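Long-range contacts in minor fimbrium anchoring subunit Mfa2 (Porphyromonas gingivalis, PDB 5NFI), which anchors the minor fimbriae of this bacterium in the outer membrane through its interaction with Mfa1 and regulates fimbrial length: residues Y6-S11 / H134-L139; G72-H77 / Q92-L97. All blocks are in the same frame, centred on the assembly; numbering follows the deposited sequence.

Overall arrangement
The two contacts illustrate how a beta-rich protein joins distant parts of its chain mainly by backbone hydrogen bonds or by side-chain packing alone. Contact 1 pairs strand 3-10 with the start of strand 133-151 in parallel; it is partly buried, with V7, F9, T135 and A137 on one face and the more polar Y6, N8, Y10, H134, R136 and N138 on the other. Contact 2, nearer the centre of the chain, is smaller and more buried, and sets the loop after strand 64-72 against strand 93-100 through apolar side chains and the H77 backbone, without hydrogen bonds between the segments. It falls within the chain loop that contact 1 closes. The contact centres are about 20 Å apart.

Contact 1: Y6-S11 / H134-L139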
loop_
_atom_site.group_PDB
_atom_site.type_symbol
_atom_site.label_atom_id
_atom_site.label_comp_id
_atom_site.label_asym_id
_atom_site.label_seq_id
_atom_site.Cartn_x
_atom_site.Cartn_y
_atom_site.Cartn_z
ATOM N N TYR A 6 -0.525 -24.567 -9.325
ATOM C CA TYR A 6 -1.342 -23.623 -10.068
ATOM C C TYR A 6 -1.991 -22.668 -9.074
ATOM O O TYR A 6 -2.528 -23.095 -8.058
ATOM C CB TYR A 6 -2.400 -24.326 -10.917
ATOM C CG TYR A 6 -1.837 -25.057 -12.113
ATOM C CD1 TYR A 6 -1.436 -24.365 -13.251
ATOM C CD2 TYR A 6 -1.715 -26.443 -12.109
ATOM C CE1 TYR A 6 -0.919 -25.044 -14.352
ATOM C CE2 TYR A 6 -1.208 -27.111 -13.187
ATOM C CZ TYR A 6 -0.809 -26.414 -14.308
ATOM O OH TYR A 6 -0.301 -27.102 -15.392
ATOM N N VAL A 7 -1.921 -21.375 -9.370
ATOM C CA VAL A 7 -2.452 -20.359 -8.474
ATOM C C VAL A 7 -3.478 -19.482 -9.171
ATOM O O VAL A 7 -3.255 -18.982 -10.273
ATOM C CB VAL A 7 -1.344 -19.456 -7.903
ATOM C CG1 VAL A 7 -1.945 -18.421 -6.981
ATOM C CG2 VAL A 7 -0.322 -20.280 -7.149
ATOM N N ASN A 8 -4.617 -19.328 -8.505
ATOM C CA ASN A 8 -5.699 -18.483 -8.960
ATOM C C ASN A 8 -5.729 -17.180 -8.169
ATOM O O ASN A 8 -5.648 -17.184 -6.934
ATOM C CB ASN A 8 -7.029 -19.203 -8.815
ATOM C CG ASN A 8 -8.199 -18.300 -9.094
ATOM O OD1 ASN A 8 -8.750 -17.673 -8.183
ATOM N ND2 ASN A 8 -8.578 -18.207 -10.366
ATOM N N PHE A 9 -5.851 -16.059 -8.861
ATOM C CA PHE A 9 -5.778 -14.801 -8.143
ATOM C C PHE A 9 -7.117 -14.108 -8.154
ATOM O O PHE A 9 -7.730 -13.926 -9.219
ATOM C CB PHE A 9 -4.690 -13.896 -8.725
ATOM C CG PHE A 9 -3.294 -14.427 -8.528
ATOM C CD1 PHE A 9 -2.749 -14.530 -7.257
ATOM C CD2 PHE A 9 -2.522 -14.821 -9.615
ATOM C CE1 PHE A 9 -1.459 -15.014 -7.075
ATOM C CE2 PHE A 9 -1.227 -15.294 -9.437
ATOM C CZ PHE A 9 -0.695 -15.388 -8.167
ATOM N N TYR A 10 -7.563 -13.754 -6.946
ATOM C CA TYR A 10 -8.805 -13.030 -6.728
ATOM C C TYR A 10 -8.574 -11.831 -5.802
ATOM O O TYR A 10 -7.457 -11.598 -5.335
ATOM C CB TYR A 10 -9.880 -13.969 -6.154
ATOM C CG TYR A 10 -9.647 -14.503 -4.747
ATOM C CD1 TYR A 10 -8.755 -15.538 -4.511
ATOM C CD2 TYR A 10 -10.358 -13.992 -3.660
ATOM C CE1 TYR A 10 -8.564 -16.051 -3.230
ATOM C CE2 TYR A 10 -10.169 -14.490 -2.369
ATOM C CZ TYR A 10 -9.273 -15.526 -2.163
ATOM O OH TYR A 10 -9.076 -16.034 -0.892
ATOM N N SER A 11 -9.627 -11.062 -5.553
ATOM C CA SER A 11 -9.542 -9.977 -4.591
ATOM C C SER A 11 -10.854 -9.867 -3.828
ATOM O O SER A 11 -11.896 -9.511 -4.384
ATOM C CB SER A 11 -9.204 -8.655 -5.272
ATOM O OG SER A 11 -8.919 -7.643 -4.314
ATOM N N HIS A 134 -3.027 -27.185 -6.584
ATOM C CA HIS A 134 -3.693 -25.919 -6.849
ATOM C C HIS A 134 -3.893 -25.140 -5.571
ATOM O O HIS A 134 -3.884 -25.712 -4.485
ATOM C CB HIS A 134 -5.033 -26.144 -7.532
ATOM C CG HIS A 134 -4.912 -26.754 -8.890
ATOM N ND1 HIS A 134 -5.201 -26.064 -10.047
ATOM C CD2 HIS A 134 -4.521 -27.991 -9.278
ATOM C CE1 HIS A 134 -5.002 -26.852 -11.090
ATOM N NE2 HIS A 134 -4.589 -28.027 -10.650
ATOM N N THR A 135 -4.069 -23.830 -5.716
ATOM C CA THR A 135 -4.380 -22.958 -4.602
ATOM C C THR A 135 -4.924 -21.631 -5.128
ATOM O O THR A 135 -4.892 -21.377 -6.330
ATOM C CB THR A 135 -3.147 -22.710 -3.717
ATOM O OG1 THR A 135 -3.538 -22.048 -2.506
ATOM C CG2 THR A 135 -2.119 -21.862 -4.449
ATOM N N ARG A 136 -5.448 -20.810 -4.219
ATOM C CA ARG A 136 -5.929 -19.467 -4.521
ATOM C C ARG A 136 -5.188 -18.471 -3.644
ATOM O O ARG A 136 -4.745 -18.824 -2.544
ATOM C CB ARG A 136 -7.435 -19.339 -4.274
ATOM C CG ARG A 136 -8.277 -20.242 -5.116
ATOM C CD ARG A 136 -9.757 -20.180 -4.755
ATOM N NE ARG A 136 -10.417 -18.934 -5.154
ATOM C CZ ARG A 136 -11.049 -18.092 -4.329
ATOM N NH1 ARG A 136 -11.124 -18.341 -3.024
ATOM N NH2 ARG A 136 -11.634 -17.003 -4.816
ATOM N N ALA A 137 -5.075 -17.229 -4.119
ATOM C CA ALA A 137 -4.462 -16.152 -3.340
ATOM C C ALA A 137 -5.274 -14.860 -3.432
ATOM O O ALA A 137 -5.740 -14.495 -4.505
ATOM C CB ALA A 137 -3.043 -15.913 -3.807
ATOM N N ASN A 138 -5.436 -14.169 -2.303
ATOM C CA ASN A 138 -6.233 -12.939 -2.245
ATOM C C ASN A 138 -5.372 -11.676 -2.352
ATOM O O ASN A 138 -4.607 -11.341 -1.441
ATOM C CB ASN A 138 -7.054 -12.902 -0.957
ATOM C CG ASN A 138 -8.042 -11.725 -0.905
ATOM O OD1 ASN A 138 -7.989 -10.800 -1.721
ATOM N ND2 ASN A 138 -8.943 -11.763 0.069
ATOM N N LEU A 139 -5.504 -10.980 -3.474
ATOM C CA LEU A 139 -4.746 -9.769 -3.696
ATOM C C LEU A 139 -5.450 -8.628 -2.992
ATOM O O LEU A 139 -6.627 -8.349 -3.262
ATOM C CB LEU A 139 -4.599 -9.468 -5.187
ATOM C CG LEU A 139 -3.713 -10.418 -5.994
ATOM C CD1 LEU A 139 -4.128 -10.402 -7.448
ATOM C CD2 LEU A 139 -2.252 -10.019 -5.859
#
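The ring of Y10 overlaps the guanidinium of R136, which lies flat over one of its faces with the planes 11° apart and R136 CZ 3.6 Å from the centroid of the Y10 ring, a stacked cation-pi pair. The setting is a parallel strand pair in the transthyretin-like, beta-rich fold of the fimbrillin superfamily, with strand 3-10 alongside strand 133-151. Y10 lies across R136 and N138, its CG in the crowded position between backbone N and carbonyl carbon (chi1 67°), while the R136 chain bends at chi3 to bring its head over the ring. N138 CB takes the opposite face, a CH-pi contact 4.1 Å from the Y10 centroid, and N138 ND2 is hydrogen-bonded to Q12 O. Further along the same side of the sheet, H134 and Y6 lie side by side with rings that barely overlap; H134 ND1 is hydrogen-bonded to E55 OE2. On the other side of the sheet V7, F9, T135 and A137 meet, with F9 CD1 3.7 Å from A137 CB. Five backbone hydrogen bonds join the strands, the straightest from Y10 N to A137 O (177°). Past the last of them, S11 OG donates to L139 O at 2.6 Å, nearly along the C=O axis.

Contact 2: G72-H77 / Q92-L97; sequences GNIDDH and QVLMRL
Apolar contacts make up about half of this meeting between the loop that follows strand 64-72 and strand 93-100. I74 points toward the strand, and two carbons of its longer branch divide the work: the terminal CD1 approaches L94 CD2 at 4.3 Å, while CG1, one bond further in, faces the selenium of M95, a selenomethionine, with SE 4.5 Å away. These are loose contacts, made tip to tip with L94 and against the selenium within the M95 chain. I80 of the adjoining strand 78-80 touches both I74 and L94, so the pair belongs to a wider buried cluster. A second kind of approach, of nearly equal weight, involves the backbone of H77: L97 CD1 comes to 3.3 Å from H77 O, and lies 4.2 Å from H77 CB. L97 reaches there with CG anti to its backbone N (chi1 -176°), whereas the H77 imidazole leads away from the strand. Polar bonding runs within the loop or to neighbours. D76 N donates to D75 OD1 at 3.1 Å, and N73 is tied by its amide to A26, E24 and T111. On the strand, L94 and M95 both face Y170 of strand 169-171, the signature of a classic beta bulge in an antiparallel sheet.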
loop_
_atom_site.group_PDB
_atom_site.type_symbol
_atom_site.label_atom_id
_atom_site.label_comp_id
_atom_site.label_asym_id
_atom_site.label_seq_id
_atom_site.Cartn_x
_atom_site.Cartn_y
_atom_site.Cartn_z
ATOM N N GLY A 72 1.437 -7.521 -7.456
ATOM C CA GLY A 72 0.760 -7.049 -8.639
ATOM C C GLY A 72 1.183 -5.649 -8.977
ATOM O O GLY A 72 1.177 -4.769 -8.115
ATOM N N ASN A 73 1.548 -5.472 -10.244
ATOM C CA ASN A 73 1.972 -4.198 -10.808
ATOM C C ASN A 73 3.265 -3.651 -10.212
ATOM O O ASN A 73 3.384 -2.459 -9.974
ATOM C CB ASN A 73 0.866 -3.162 -10.662
ATOM C CG ASN A 73 -0.425 -3.621 -11.264
ATOM O OD1 ASN A 73 -0.434 -4.418 -12.213
ATOM N ND2 ASN A 73 -1.537 -3.127 -10.723
ATOM N N ILE A 74 4.237 -4.519 -9.984
ATOM C CA ILE A 74 5.583 -4.059 -9.719
ATOM C C ILE A 74 6.114 -3.327 -10.956
ATOM O O ILE A 74 6.087 -3.841 -12.067
ATOM C CB ILE A 74 6.504 -5.207 -9.345
ATOM C CG1 ILE A 74 6.253 -5.615 -7.892
ATOM C CG2 ILE A 74 7.948 -4.804 -9.541
ATOM C CD1 ILE A 74 7.153 -6.726 -7.427
ATOM N N ASP A 75 6.604 -2.117 -10.729
ATOM C CA ASP A 75 6.771 -1.108 -11.761
ATOM C C ASP A 75 8.211 -0.624 -11.729
ATOM O O ASP A 75 8.978 -1.046 -10.871
ATOM C CB ASP A 75 5.799 0.060 -11.503
ATOM C CG ASP A 75 5.070 0.506 -12.750
ATOM O OD1 ASP A 75 5.716 0.652 -13.810
ATOM O OD2 ASP A 75 3.839 0.694 -12.690
ATOM N N ASP A 76 8.573 0.278 -12.634
ATOM C CA ASP A 76 9.879 0.920 -12.552
ATOM C C ASP A 76 9.853 2.148 -11.611
ATOM O O ASP A 76 10.821 2.912 -11.552
ATOM C CB ASP A 76 10.392 1.312 -13.949
ATOM C CG ASP A 76 9.325 1.959 -14.814
ATOM O OD1 ASP A 76 8.331 2.485 -14.255
ATOM O OD2 ASP A 76 9.489 1.959 -16.061
ATOM N N HIS A 77 8.751 2.310 -10.873
ATOM C CA HIS A 77 8.693 3.258 -9.755
ATOM C C HIS A 77 9.422 2.680 -8.548
ATOM O O HIS A 77 9.566 3.359 -7.519
ATOM C CB HIS A 77 7.253 3.577 -9.330
ATOM C CG HIS A 77 6.449 4.323 -10.345
ATOM N ND1 HIS A 77 6.951 5.376 -11.074
ATOM C CD2 HIS A 77 5.163 4.175 -10.736
ATOM C CE1 HIS A 77 6.012 5.843 -11.878
ATOM N NE2 HIS A 77 4.918 5.132 -11.690
ATOM N N GLN A 92 13.658 -10.545 3.669
ATOM C CA GLN A 92 14.553 -9.561 3.082
ATOM C C GLN A 92 13.752 -8.542 2.286
ATOM O O GLN A 92 12.623 -8.802 1.882
ATOM C CB GLN A 92 15.591 -10.235 2.192
ATOM C CG GLN A 92 16.693 -10.952 2.955
ATOM C CD GLN A 92 17.622 -11.750 2.045
ATOM O OE1 GLN A 92 17.451 -12.955 1.876
ATOM N NE2 GLN A 92 18.599 -11.078 1.454
ATOM N N VAL A 93 14.328 -7.372 2.062
ATOM C CA VAL A 93 13.590 -6.331 1.372
ATOM C C VAL A 93 13.533 -6.575 -0.127
ATOM O O VAL A 93 14.542 -6.555 -0.824
ATOM C CB VAL A 93 14.186 -4.939 1.635
ATOM C CG1 VAL A 93 13.327 -3.864 0.964
ATOM C CG2 VAL A 93 14.293 -4.688 3.142
ATOM N N LEU A 94 12.332 -6.791 -0.624
ATOM C CA LEU A 94 12.135 -6.933 -2.052
ATOM C C LEU A 94 12.268 -5.610 -2.815
ATOM O O LEU A 94 12.794 -5.568 -3.935
ATOM C CB LEU A 94 10.758 -7.542 -2.312
ATOM C CG LEU A 94 10.315 -7.628 -3.763
ATOM C CD1 LEU A 94 11.370 -8.365 -4.598
ATOM C CD2 LEU A 94 8.969 -8.327 -3.828
HETATM N N MSE A 95 11.839 -4.527 -2.178
HETATM C CA MSE A 95 11.302 -3.379 -2.896
HETATM C C MSE A 95 11.439 -2.085 -2.114
HETATM O O MSE A 95 11.110 -2.053 -0.934
HETATM C CB MSE A 95 9.828 -3.637 -3.137
HETATM C CG MSE A 95 9.182 -3.092 -4.361
HETATM SE SE MSE A 95 7.292 -3.558 -4.073
HETATM C CE MSE A 95 6.761 -2.032 -2.980
ATOM N N ARG A 96 11.891 -1.021 -2.772
ATOM C CA ARG A 96 11.824 0.307 -2.183
ATOM C C ARG A 96 11.242 1.299 -3.168
ATOM O O ARG A 96 11.685 1.359 -4.304
ATOM C CB ARG A 96 13.204 0.776 -1.731
ATOM C CG ARG A 96 13.691 0.078 -0.495
ATOM C CD ARG A 96 15.026 0.594 -0.054
ATOM N NE ARG A 96 15.694 -0.348 0.841
ATOM C CZ ARG A 96 15.309 -0.596 2.093
ATOM N NH1 ARG A 96 14.246 0.012 2.596
ATOM N NH2 ARG A 96 15.977 -1.465 2.839
ATOM N N LEU A 97 10.259 2.089 -2.740
ATOM C CA LEU A 97 9.712 3.107 -3.627
ATOM C C LEU A 97 10.815 4.070 -4.041
ATOM O O LEU A 97 11.593 4.539 -3.202
ATOM C CB LEU A 97 8.564 3.856 -2.973
ATOM C CG LEU A 97 7.875 4.869 -3.893
ATOM C CD1 LEU A 97 7.444 4.217 -5.185
ATOM C CD2 LEU A 97 6.665 5.499 -3.194
#